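Side-chain contacts in glutathione S-transferase (Sulfitobacter, PDB 4GF0), which binds glutathione and, as a glutathione S-transferase homolog, probably transfers it to electrophilic substrates: residues A36-E39 with Q40-D44; P43-L46 with A47-P50; L57-E60 with D61-L65; M99-A103 with S104-V108. All coordinates share one frame; numbering follows the deposited sequence.

How the contacts relate
Each contact is a local turn of the chain, and none encloses another. Contacts 1 and 2 lie between strands 28-32 and 56-58 and overlap at P43 and D44: contact 1 leads into helix 43-46, contact 2 out of it. The two touch where the carbonyls of E39, Q40 and T41 pack on Y45 and L46. Contacts 3 and 4 follow in series. Contact 3 closes the hairpin of strands 56-58 and 64-66, and I48 of contact 2 lies against its R58 and I64. These three lie in the thioredoxin-like N-terminal domain. Contact 4, in helix 89-111, has its centre about 24 Å from the centre of each of the others; it touches glutathione, as contact 1 does, and the second subunit, as contacts 2 and 3 do.

Contact 1. Residues A36-E39 with Q40-D44; sequences ATAE and QTKPD. With GSH (glutathione), chain D.
A38, with phi and psi both positive, turns the chain into a short 3-10 segment, and the backbone bonds that follow each span three residues: T41 N to A38 O at 2.9 Å and K42 N to E39 O at 3.3 Å. The two donors sit well above the planes of the carbonyls they reach. A38 O is gripped a second time by T41 OG1 at 2.7 Å, which lies in the carbonyl plane on a lone pair. T41 OG1 is held between the backbone N and the carbonyl carbon of its own residue (chi1 72°), which folds it back over the turn and sets it 3.5 Å from A38 CB. K42, at the N-cap position of helix 43-46, runs back past the turn with its chain extended until a bend at chi4 brings NZ to T37 O at 2.9 Å, nearly in line with that C=O bond. This segment belongs to the stretch of the thioredoxin-like domain between strand 28-32 and helix 43-46 that borders the glutathione pocket. From it Q40, bent at chi2 (-81°), sends its amide to the tripeptide: NE2 donates to the glycyl carboxylate oxygen O32 of glutathione at 2.9 Å in an almost perfectly straight bond. The other amide atom, Q40 OE1, is buried over the A38 backbone, 3.3 Å from A38 C, with no hydrogen-bond partner. E39 extends its carboxylate the other way, to the backbone N of D34.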
loop_
_atom_site.group_PDB
_atom_site.type_symbol
_atom_site.label_atom_id
_atom_site.label_comp_id
_atom_site.label_asym_id
_atom_site.label_seq_id
_atom_site.Cartn_x
_atom_site.Cartn_y
_atom_site.Cartn_z
ATOM N N ALA A 36 4.807 -18.261 -15.449
ATOM C CA ALA A 36 5.090 -18.728 -16.806
ATOM C C ALA A 36 3.885 -19.429 -17.427
ATOM O O ALA A 36 3.771 -19.514 -18.646
ATOM C CB ALA A 36 6.306 -19.645 -16.813
ATOM N N THR A 37 2.990 -19.936 -16.583
ATOM C CA THR A 37 1.748 -20.533 -17.058
ATOM C C THR A 37 0.542 -19.763 -16.538
ATOM O O THR A 37 -0.579 -20.276 -16.554
ATOM C CB THR A 37 1.626 -21.998 -16.632
ATOM O OG1 THR A 37 1.856 -22.098 -15.221
ATOM C CG2 THR A 37 2.644 -22.848 -17.375
ATOM N N ALA A 38 0.790 -18.536 -16.077
ATOM C CA ALA A 38 -0.259 -17.667 -15.550
ATOM C C ALA A 38 -1.088 -18.367 -14.474
ATOM O O ALA A 38 -2.309 -18.192 -14.403
ATOM C CB ALA A 38 -1.162 -17.169 -16.686
ATOM N N GLU A 39 -0.417 -19.143 -13.626
ATOM C CA GLU A 39 -1.090 -19.838 -12.536
ATOM C C GLU A 39 -1.841 -18.874 -11.628
ATOM O O GLU A 39 -2.882 -19.220 -11.073
ATOM C CB GLU A 39 -0.088 -20.648 -11.705
ATOM C CG GLU A 39 -0.736 -21.442 -10.581
ATOM C CD GLU A 39 0.262 -22.214 -9.739
ATOM O OE1 GLU A 39 1.482 -22.099 -9.993
ATOM O OE2 GLU A 39 -0.175 -22.942 -8.817
ATOM N N GLN A 40 -1.317 -17.661 -11.477
ATOM C CA GLN A 40 -1.946 -16.677 -10.598
ATOM C C GLN A 40 -3.294 -16.177 -11.130
ATOM O O GLN A 40 -4.065 -15.562 -10.393
ATOM C CB GLN A 40 -1.000 -15.501 -10.332
ATOM C CG GLN A 40 -0.909 -14.458 -11.467
ATOM C CD GLN A 40 0.018 -14.862 -12.600
ATOM O OE1 GLN A 40 0.430 -16.020 -12.706
ATOM N NE2 GLN A 40 0.347 -13.898 -13.470
ATOM N N THR A 41 -3.580 -16.452 -12.401
ATOM C CA THR A 41 -4.803 -15.969 -13.051
ATOM C C THR A 41 -5.893 -17.040 -13.120
ATOM O O THR A 41 -7.000 -16.777 -13.598
ATOM C CB THR A 41 -4.527 -15.501 -14.497
ATOM O OG1 THR A 41 -4.290 -16.646 -15.323
ATOM C CG2 THR A 41 -3.320 -14.581 -14.549
ATOM N N LYS A 42 -5.567 -18.244 -12.655
ATOM C CA LYS A 42 -6.441 -19.408 -12.787
ATOM C C LYS A 42 -7.286 -19.652 -11.537
ATOM O O LYS A 42 -6.916 -19.210 -10.456
ATOM C CB LYS A 42 -5.596 -20.645 -13.093
ATOM C CG LYS A 42 -5.049 -20.676 -14.503
ATOM C CD LYS A 42 -4.056 -21.811 -14.685
ATOM C CE LYS A 42 -3.694 -21.976 -16.147
ATOM N NZ LYS A 42 -3.474 -20.661 -16.803
ATOM N N PRO A 43 -8.431 -20.349 -11.689
ATOM C CA PRO A 43 -9.361 -20.645 -10.588
ATOM C C PRO A 43 -8.733 -21.142 -9.283
ATOM O O PRO A 43 -9.132 -20.661 -8.222
ATOM C CB PRO A 43 -10.252 -21.738 -11.183
ATOM C CG PRO A 43 -10.343 -21.366 -12.623
ATOM C CD PRO A 43 -9.001 -20.751 -12.992
ATOM N N ASP A 44 -7.791 -22.083 -9.345
ATOM C CA ASP A 44 -7.192 -22.628 -8.126
ATOM C C ASP A 44 -6.532 -21.552 -7.268
ATOM O O ASP A 44 -6.707 -21.516 -6.037
ATOM C CB ASP A 44 -6.166 -23.719 -8.451
ATOM C CG ASP A 44 -6.811 -25.042 -8.809
ATOM O OD1 ASP A 44 -8.022 -25.205 -8.556
ATOM O OD2 ASP A 44 -6.096 -25.923 -9.333
HETATM N N1 GSH D . -0.443 -4.204 -4.037
HETATM C CA1 GSH D . 0.019 -5.571 -4.120
HETATM C C1 GSH D . 0.953 -5.864 -2.989
HETATM O O11 GSH D . 0.968 -7.008 -2.458
HETATM O O12 GSH D . 1.746 -4.974 -2.579
HETATM C CB1 GSH D . 0.770 -5.789 -5.413
HETATM C CG1 GSH D . 0.806 -7.298 -5.670
HETATM C CD1 GSH D . 1.315 -7.554 -7.093
HETATM O OE1 GSH D . 0.914 -6.879 -8.041
HETATM N N2 GSH D . 2.291 -8.618 -7.305
HETATM C CA2 GSH D . 2.774 -8.882 -8.639
HETATM C C2 GSH D . 1.861 -9.908 -9.256
HETATM O O2 GSH D . 1.293 -10.740 -8.560
HETATM C CB2 GSH D . 4.171 -9.414 -8.610
HETATM S SG2 GSH D . 5.288 -8.147 -8.035
HETATM N N3 GSH D . 1.615 -9.927 -10.692
HETATM C CA3 GSH D . 0.729 -10.950 -11.235
HETATM C C3 GSH D . -0.146 -10.396 -12.331
HETATM O O31 GSH D . -0.307 -9.147 -12.449
HETATM O O32 GSH D . -0.741 -11.188 -13.129
#

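Contact 2. Residues P43-L46 with A47-P50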
loop_
_atom_site.group_PDB
_atom_site.type_symbol
_atom_site.label_atom_id
_atom_site.label_comp_id
_atom_site.label_asym_id
_atom_site.label_seq_id
_atom_site.Cartn_x
_atom_site.Cartn_y
_atom_site.Cartn_z
ATOM N N PRO A 43 -8.431 -20.349 -11.689
ATOM C CA PRO A 43 -9.361 -20.645 -10.588
ATOM C C PRO A 43 -8.733 -21.142 -9.283
ATOM O O PRO A 43 -9.132 -20.661 -8.222
ATOM C CB PRO A 43 -10.252 -21.738 -11.183
ATOM C CG PRO A 43 -10.343 -21.366 -12.623
ATOM C CD PRO A 43 -9.001 -20.751 -12.992
ATOM N N ASP A 44 -7.791 -22.083 -9.345
ATOM C CA ASP A 44 -7.192 -22.628 -8.126
ATOM C C ASP A 44 -6.532 -21.552 -7.268
ATOM O O ASP A 44 -6.707 -21.516 -6.037
ATOM C CB ASP A 44 -6.166 -23.719 -8.451
ATOM C CG ASP A 44 -6.811 -25.042 -8.809
ATOM O OD1 ASP A 44 -8.022 -25.205 -8.556
ATOM O OD2 ASP A 44 -6.096 -25.923 -9.333
ATOM N N TYR A 45 -5.763 -20.682 -7.905
ATOM C CA TYR A 45 -5.116 -19.615 -7.152
ATOM C C TYR A 45 -6.095 -18.486 -6.813
ATOM O O TYR A 45 -6.016 -17.894 -5.738
ATOM C CB TYR A 45 -3.889 -19.053 -7.876
ATOM C CG TYR A 45 -3.166 -18.111 -6.965
ATOM C CD1 TYR A 45 -2.536 -18.590 -5.828
ATOM C CD2 TYR A 45 -3.179 -16.741 -7.182
ATOM C CE1 TYR A 45 -1.896 -17.735 -4.954
ATOM C CE2 TYR A 45 -2.542 -15.874 -6.307
ATOM C CZ TYR A 45 -1.895 -16.378 -5.202
ATOM O OH TYR A 45 -1.263 -15.520 -4.319
ATOM N N LEU A 46 -7.021 -18.192 -7.721
ATOM C CA LEU A 46 -8.018 -17.155 -7.451
ATOM C C LEU A 46 -8.889 -17.485 -6.238
ATOM O O LEU A 46 -9.415 -16.579 -5.591
ATOM C CB LEU A 46 -8.893 -16.875 -8.680
ATOM C CG LEU A 46 -8.225 -16.202 -9.888
ATOM C CD1 LEU A 46 -9.211 -16.052 -11.040
ATOM C CD2 LEU A 46 -7.652 -14.848 -9.512
ATOM N N ALA A 47 -9.039 -18.775 -5.925
ATOM C CA ALA A 47 -9.763 -19.196 -4.726
ATOM C C ALA A 47 -8.969 -18.829 -3.476
ATOM O O ALA A 47 -9.522 -18.703 -2.383
ATOM C CB ALA A 47 -10.048 -20.699 -4.759
ATOM N N ILE A 48 -7.663 -18.651 -3.641
ATOM C CA ILE A 48 -6.814 -18.245 -2.529
ATOM C C ILE A 48 -6.753 -16.728 -2.459
ATOM O O ILE A 48 -7.017 -16.135 -1.418
ATOM C CB ILE A 48 -5.396 -18.839 -2.662
ATOM C CG1 ILE A 48 -5.477 -20.366 -2.554
ATOM C CG2 ILE A 48 -4.458 -18.263 -1.593
ATOM C CD1 ILE A 48 -4.163 -21.078 -2.797
ATOM N N ASN A 49 -6.407 -16.101 -3.578
ATOM C CA ASN A 49 -6.412 -14.648 -3.675
ATOM C C ASN A 49 -7.154 -14.201 -4.922
ATOM O O ASN A 49 -6.610 -14.274 -6.029
ATOM C CB ASN A 49 -4.991 -14.084 -3.702
ATOM C CG ASN A 49 -4.979 -12.566 -3.793
ATOM O OD1 ASN A 49 -6.022 -11.919 -3.620
ATOM N ND2 ASN A 49 -3.804 -11.988 -4.046
ATOM N N PRO A 50 -8.404 -13.739 -4.752
ATOM C CA PRO A 50 -9.229 -13.316 -5.893
ATOM C C PRO A 50 -8.588 -12.197 -6.717
ATOM O O PRO A 50 -8.973 -12.010 -7.870
ATOM C CB PRO A 50 -10.509 -12.807 -5.226
ATOM C CG PRO A 50 -10.575 -13.529 -3.923
ATOM C CD PRO A 50 -9.150 -13.693 -3.481
#
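The Y45 ring and the N49 amide lie side by side and point the same way, their planes 69° apart. N49 CB approaches the ring obliquely, 4.0 Å from Y45 CE2, while I48 CD1 comes obliquely, 4.2 Å from Y45 CD1. Y45 carries CG anti to its N (chi1 -172°) and N49 does the same (chi1 -180°), which brings the phenol oxygen and the amide nitrogen together on R53: Y45 OH and N49 ND2 are both hydrogen-bonded to R53 O. N49 OD1 accepts from K51 N, fixing which way round the amide is turned. The backbone between them is the C-terminal end of the short helix 43-46, running into the loop that leads to strand 56-58 in the thioredoxin-like domain. Its i to i+4 bond from A47 N to P43 O is 3.0 Å long. Y45 O takes two donors, I48 N from above the carbonyl plane and N49 N almost in line with the C=O bond, each at 2.8 Å. The next carbonyl cannot continue the pattern, because P50 N has no hydrogen; L46 O instead meets the proline ring, 3.6 Å from P50 CD. L46 CD2 folds over the same turn to 3.5 Å from P50 O. Beyond the turn, I48 packs on R58 and I64 of the neighbouring hairpin, and P50 touches D147 of the second subunit.

Contact 3. Residues L57-E60 with D61-L65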
loop_
_atom_site.group_PDB
_atom_site.type_symbol
_atom_site.label_atom_id
_atom_site.label_comp_id
_atom_site.label_asym_id
_atom_site.label_seq_id
_atom_site.Cartn_x
_atom_site.Cartn_y
_atom_site.Cartn_z
ATOM N N LEU A 57 -0.696 -14.873 2.208
ATOM C CA LEU A 57 -0.196 -15.608 3.362
ATOM C C LEU A 57 -1.335 -16.382 3.990
ATOM O O LEU A 57 -2.384 -15.811 4.294
ATOM C CB LEU A 57 0.384 -14.627 4.387
ATOM C CG LEU A 57 1.143 -15.229 5.572
ATOM C CD1 LEU A 57 2.498 -15.798 5.102
ATOM C CD2 LEU A 57 1.329 -14.158 6.651
ATOM N N ARG A 58 -1.137 -17.682 4.191
ATOM C CA ARG A 58 -2.138 -18.469 4.876
ATOM C C ARG A 58 -1.727 -18.632 6.329
ATOM O O ARG A 58 -0.622 -19.106 6.631
ATOM C CB ARG A 58 -2.298 -19.851 4.232
ATOM C CG ARG A 58 -3.322 -20.720 4.951
ATOM C CD ARG A 58 -3.350 -22.145 4.408
ATOM N NE ARG A 58 -3.627 -22.152 2.977
ATOM C CZ ARG A 58 -4.839 -21.998 2.450
ATOM N NH1 ARG A 58 -5.894 -21.826 3.239
ATOM N NH2 ARG A 58 -4.995 -22.012 1.130
ATOM N N LEU A 59 -2.621 -18.247 7.229
ATOM C CA LEU A 59 -2.320 -18.302 8.660
ATOM C C LEU A 59 -2.587 -19.692 9.206
ATOM O O LEU A 59 -3.094 -20.561 8.492
ATOM C CB LEU A 59 -3.154 -17.268 9.417
ATOM C CG LEU A 59 -2.991 -15.830 8.930
ATOM C CD1 LEU A 59 -3.749 -14.883 9.868
ATOM C CD2 LEU A 59 -1.516 -15.432 8.809
ATOM N N GLU A 60 -2.250 -19.899 10.477
ATOM C CA GLU A 60 -2.403 -21.203 11.105
ATOM C C GLU A 60 -3.856 -21.655 11.145
ATOM O O GLU A 60 -4.131 -22.858 11.177
ATOM C CB GLU A 60 -1.801 -21.201 12.517
ATOM C CG GLU A 60 -0.294 -20.948 12.556
ATOM C CD GLU A 60 0.185 -20.556 13.950
ATOM O OE1 GLU A 60 -0.582 -19.862 14.654
ATOM O OE2 GLU A 60 1.315 -20.944 14.344
ATOM N N ASP A 61 -4.786 -20.702 11.129
ATOM C CA ASP A 61 -6.215 -21.048 11.150
ATOM C C ASP A 61 -6.858 -21.005 9.767
ATOM O O ASP A 61 -8.087 -20.992 9.661
ATOM C CB ASP A 61 -6.998 -20.140 12.111
ATOM C CG ASP A 61 -7.100 -18.700 11.619
ATOM O OD1 ASP A 61 -6.490 -18.338 10.581
ATOM O OD2 ASP A 61 -7.782 -17.901 12.299
ATOM N N ASP A 62 -6.014 -20.963 8.732
ATOM C CA ASP A 62 -6.411 -21.006 7.312
ATOM C C ASP A 62 -6.905 -19.680 6.736
ATOM O O ASP A 62 -7.267 -19.607 5.561
ATOM C CB ASP A 62 -7.413 -22.128 7.025
ATOM C CG ASP A 62 -6.914 -23.481 7.494
ATOM O OD1 ASP A 62 -5.687 -23.707 7.451
ATOM O OD2 ASP A 62 -7.745 -24.313 7.908
ATOM N N THR A 63 -6.904 -18.628 7.548
ATOM C CA THR A 63 -7.197 -17.288 7.043
ATOM C C THR A 63 -6.156 -16.904 5.998
ATOM O O THR A 63 -4.965 -17.139 6.201
ATOM C CB THR A 63 -7.107 -16.253 8.177
ATOM O OG1 THR A 63 -8.127 -16.526 9.135
ATOM C CG2 THR A 63 -7.272 -14.829 7.636
ATOM N N ILE A 64 -6.594 -16.310 4.885
ATOM C CA ILE A 64 -5.665 -15.795 3.877
ATOM C C ILE A 64 -5.550 -14.282 4.017
ATOM O O ILE A 64 -6.567 -13.579 4.041
ATOM C CB ILE A 64 -6.145 -16.101 2.428
ATOM C CG1 ILE A 64 -6.400 -17.602 2.230
ATOM C CG2 ILE A 64 -5.145 -15.554 1.396
ATOM C CD1 ILE A 64 -5.144 -18.458 2.229
ATOM N N LEU A 65 -4.318 -13.788 4.105
ATOM C CA LEU A 65 -4.048 -12.351 4.085
ATOM C C LEU A 65 -3.364 -11.965 2.778
ATOM O O LEU A 65 -2.596 -12.744 2.207
ATOM C CB LEU A 65 -3.140 -11.963 5.251
ATOM C CG LEU A 65 -3.664 -12.282 6.655
ATOM C CD1 LEU A 65 -2.557 -11.977 7.679
ATOM C CD2 LEU A 65 -4.905 -11.458 6.947
#
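I64 CD1 sits 3.5 Å above the centre of the R58 guanidinium plane, an aliphatic methyl laid over the flat face of a charged group. R58 reaches this place through an extended start and a bend at chi3 (-57°), which folds the guanidinium back across its strand partner; R58 and I64 form the non-hydrogen-bonded antiparallel pair, beside the hydrogen-bonded pair L57 and L65. A type I turn from L59 to D62 closes the hairpin. D61 OD1 accepts from T63 N at 3.1 Å, an Asx turn, and from T63 OG1 at 2.8 Å, both arriving from the same face of the carboxylate. Across the sheet from R58, L59 crosses L65 at about a right angle, with L59 CD2 3.8 Å from L65 CD1. A leucine in place of R58 would probably leave Y7 OH without its guanidinium donor and strip the flat cover from I64 CD1. Strand 56-58 lies between strand 4-8, where R58 touches T5, and the edge strand 64-66 of the mixed sheet; L59 and L65 also meet the second subunit, while L57 packs on L71 of helix 68-78, L59 on Y74 and L65 on both.

Contact 4. Residues M99-A103 with S104-V108. With GSH (glutathione), chain D.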
loop_
_atom_site.group_PDB
_atom_site.type_symbol
_atom_site.label_atom_id
_atom_site.label_comp_id
_atom_site.label_asym_id
_atom_site.label_seq_id
_atom_site.Cartn_x
_atom_site.Cartn_y
_atom_site.Cartn_z
ATOM N N MET A 99 6.948 2.411 3.172
ATOM C CA MET A 99 6.198 1.252 2.683
ATOM C C MET A 99 5.029 1.656 1.785
ATOM O O MET A 99 4.836 1.083 0.720
ATOM C CB MET A 99 5.733 0.368 3.845
ATOM C CG MET A 99 6.899 -0.202 4.651
ATOM S SD MET A 99 6.404 -0.762 6.302
ATOM C CE MET A 99 5.354 -2.143 5.885
ATOM N N TYR A 100 4.256 2.648 2.200
ATOM C CA TYR A 100 3.145 3.092 1.365
ATOM C C TYR A 100 3.624 3.760 0.089
ATOM O O TYR A 100 2.964 3.643 -0.940
ATOM C CB TYR A 100 2.189 4.007 2.130
ATOM C CG TYR A 100 1.173 3.239 2.951
ATOM C CD1 TYR A 100 -0.028 2.829 2.394
ATOM C CD2 TYR A 100 1.419 2.928 4.281
ATOM C CE1 TYR A 100 -0.965 2.125 3.137
ATOM C CE2 TYR A 100 0.492 2.217 5.036
ATOM C CZ TYR A 100 -0.698 1.829 4.456
ATOM O OH TYR A 100 -1.623 1.146 5.197
ATOM N N TYR A 101 4.756 4.461 0.151
ATOM C CA TYR A 101 5.338 5.039 -1.064
ATOM C C TYR A 101 5.667 3.934 -2.067
ATOM O O TYR A 101 5.400 4.049 -3.266
ATOM C CB TYR A 101 6.607 5.846 -0.760
ATOM C CG TYR A 101 7.253 6.380 -2.014
ATOM C CD1 TYR A 101 6.763 7.517 -2.634
ATOM C CD2 TYR A 101 8.336 5.732 -2.591
ATOM C CE1 TYR A 101 7.335 8.006 -3.784
ATOM C CE2 TYR A 101 8.925 6.223 -3.752
ATOM C CZ TYR A 101 8.417 7.360 -4.336
ATOM O OH TYR A 101 8.980 7.855 -5.488
ATOM N N LEU A 102 6.275 2.864 -1.574
ATOM C CA LEU A 102 6.602 1.739 -2.438
ATOM C C LEU A 102 5.325 1.112 -3.006
ATOM O O LEU A 102 5.250 0.832 -4.204
ATOM C CB LEU A 102 7.445 0.698 -1.675
ATOM C CG LEU A 102 8.832 1.232 -1.274
ATOM C CD1 LEU A 102 9.554 0.194 -0.405
ATOM C CD2 LEU A 102 9.694 1.596 -2.483
ATOM N N ALA A 103 4.316 0.930 -2.158
ATOM C CA ALA A 103 3.055 0.309 -2.580
ATOM C C ALA A 103 2.265 1.131 -3.594
ATOM O O ALA A 103 1.645 0.572 -4.502
ATOM C CB ALA A 103 2.170 0.014 -1.358
ATOM N N SER A 104 2.284 2.453 -3.441
ATOM C CA SER A 104 1.404 3.340 -4.215
ATOM C C SER A 104 2.091 4.001 -5.400
ATOM O O SER A 104 1.422 4.458 -6.346
ATOM C CB SER A 104 0.838 4.432 -3.300
ATOM O OG SER A 104 1.875 5.279 -2.816
ATOM N N THR A 105 3.415 4.088 -5.351
ATOM C CA THR A 105 4.143 4.872 -6.347
ATOM C C THR A 105 5.224 4.068 -7.061
ATOM O O THR A 105 5.202 3.944 -8.284
ATOM C CB THR A 105 4.767 6.140 -5.723
ATOM O OG1 THR A 105 3.759 6.853 -4.999
ATOM C CG2 THR A 105 5.328 7.054 -6.805
ATOM N N MET A 106 6.177 3.520 -6.311
ATOM C CA MET A 106 7.325 2.907 -6.969
ATOM C C MET A 106 6.990 1.550 -7.589
ATOM O O MET A 106 7.362 1.282 -8.734
ATOM C CB MET A 106 8.528 2.812 -6.022
ATOM C CG MET A 106 9.845 2.532 -6.746
ATOM S SD MET A 106 11.250 2.904 -5.666
ATOM C CE MET A 106 12.657 2.544 -6.716
ATOM N N HIS A 107 6.282 0.693 -6.850
ATOM C CA HIS A 107 5.862 -0.584 -7.422
ATOM C C HIS A 107 4.913 -0.297 -8.575
ATOM O O HIS A 107 4.965 -0.954 -9.613
ATOM C CB HIS A 107 5.183 -1.478 -6.373
ATOM C CG HIS A 107 4.957 -2.892 -6.828
ATOM N ND1 HIS A 107 4.553 -3.885 -5.966
ATOM C CD2 HIS A 107 5.075 -3.469 -8.047
ATOM C CE1 HIS A 107 4.429 -5.022 -6.634
ATOM N NE2 HIS A 107 4.744 -4.799 -7.894
ATOM N N VAL A 108 4.050 0.697 -8.391
ATOM C CA VAL A 108 3.086 1.059 -9.425
ATOM C C VAL A 108 3.777 1.506 -10.718
ATOM O O VAL A 108 3.348 1.119 -11.810
ATOM C CB VAL A 108 2.087 2.129 -8.923
ATOM C CG1 VAL A 108 1.276 2.715 -10.085
ATOM C CG2 VAL A 108 1.164 1.524 -7.861
HETATM N N1 GSH D . -0.443 -4.204 -4.037
HETATM C CA1 GSH D . 0.019 -5.571 -4.120
HETATM C C1 GSH D . 0.953 -5.864 -2.989
HETATM O O11 GSH D . 0.968 -7.008 -2.458
HETATM O O12 GSH D . 1.746 -4.974 -2.579
HETATM C CB1 GSH D . 0.770 -5.789 -5.413
HETATM C CG1 GSH D . 0.806 -7.298 -5.670
HETATM C CD1 GSH D . 1.315 -7.554 -7.093
HETATM O OE1 GSH D . 0.914 -6.879 -8.041
HETATM N N2 GSH D . 2.291 -8.618 -7.305
HETATM C CA2 GSH D . 2.774 -8.882 -8.639
HETATM C C2 GSH D . 1.861 -9.908 -9.256
HETATM O O2 GSH D . 1.293 -10.740 -8.560
HETATM C CB2 GSH D . 4.171 -9.414 -8.610
HETATM S SG2 GSH D . 5.288 -8.147 -8.035
HETATM N N3 GSH D . 1.615 -9.927 -10.692
HETATM C CA3 GSH D . 0.729 -10.950 -11.235
HETATM C C3 GSH D . -0.146 -10.396 -12.331
HETATM O O31 GSH D . -0.307 -9.147 -12.449
HETATM O O32 GSH D . -0.741 -11.188 -13.129
#
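Y101 and T105 cross obliquely on helix 89-111 of the all-helical C-terminal part of the glutathione transferase fold, T105 CB lying over one face of the Y101 ring in a CH-pi contact, 4.0 Å from its centroid and offset toward the rim. The ring is swung along the helix toward the following turn by chi1 of 177°, so that M106 CB also approaches it obliquely, 4.1 Å from Y101 CE2. L102 and M106 run side by side, pointing the same way, with L102 CD2 3.8 Å from M106 SD. Here the helix widens into a pi-type turn: Y101 O takes both T105 N and M106 N, and H107 N reaches L102 O, five residues back. S104 OG adds a side-chain bond to Y100 O at 2.7 Å, on the opposite face of the carbonyl plane from S104 N. An alanine in place of Y101 is likely to open a gap beside T105 and M106 and to leave F143 of helix 123-148 without its ring neighbour. Around the helix, A103 and L102 pack on Y165, and the Y100 ring stacks on Y100 of the second subunit. H107 turns its imidazole edge to glutathione, NE2 standing 3.4 Å from the thiol sulfur SG2, close to the ring plane.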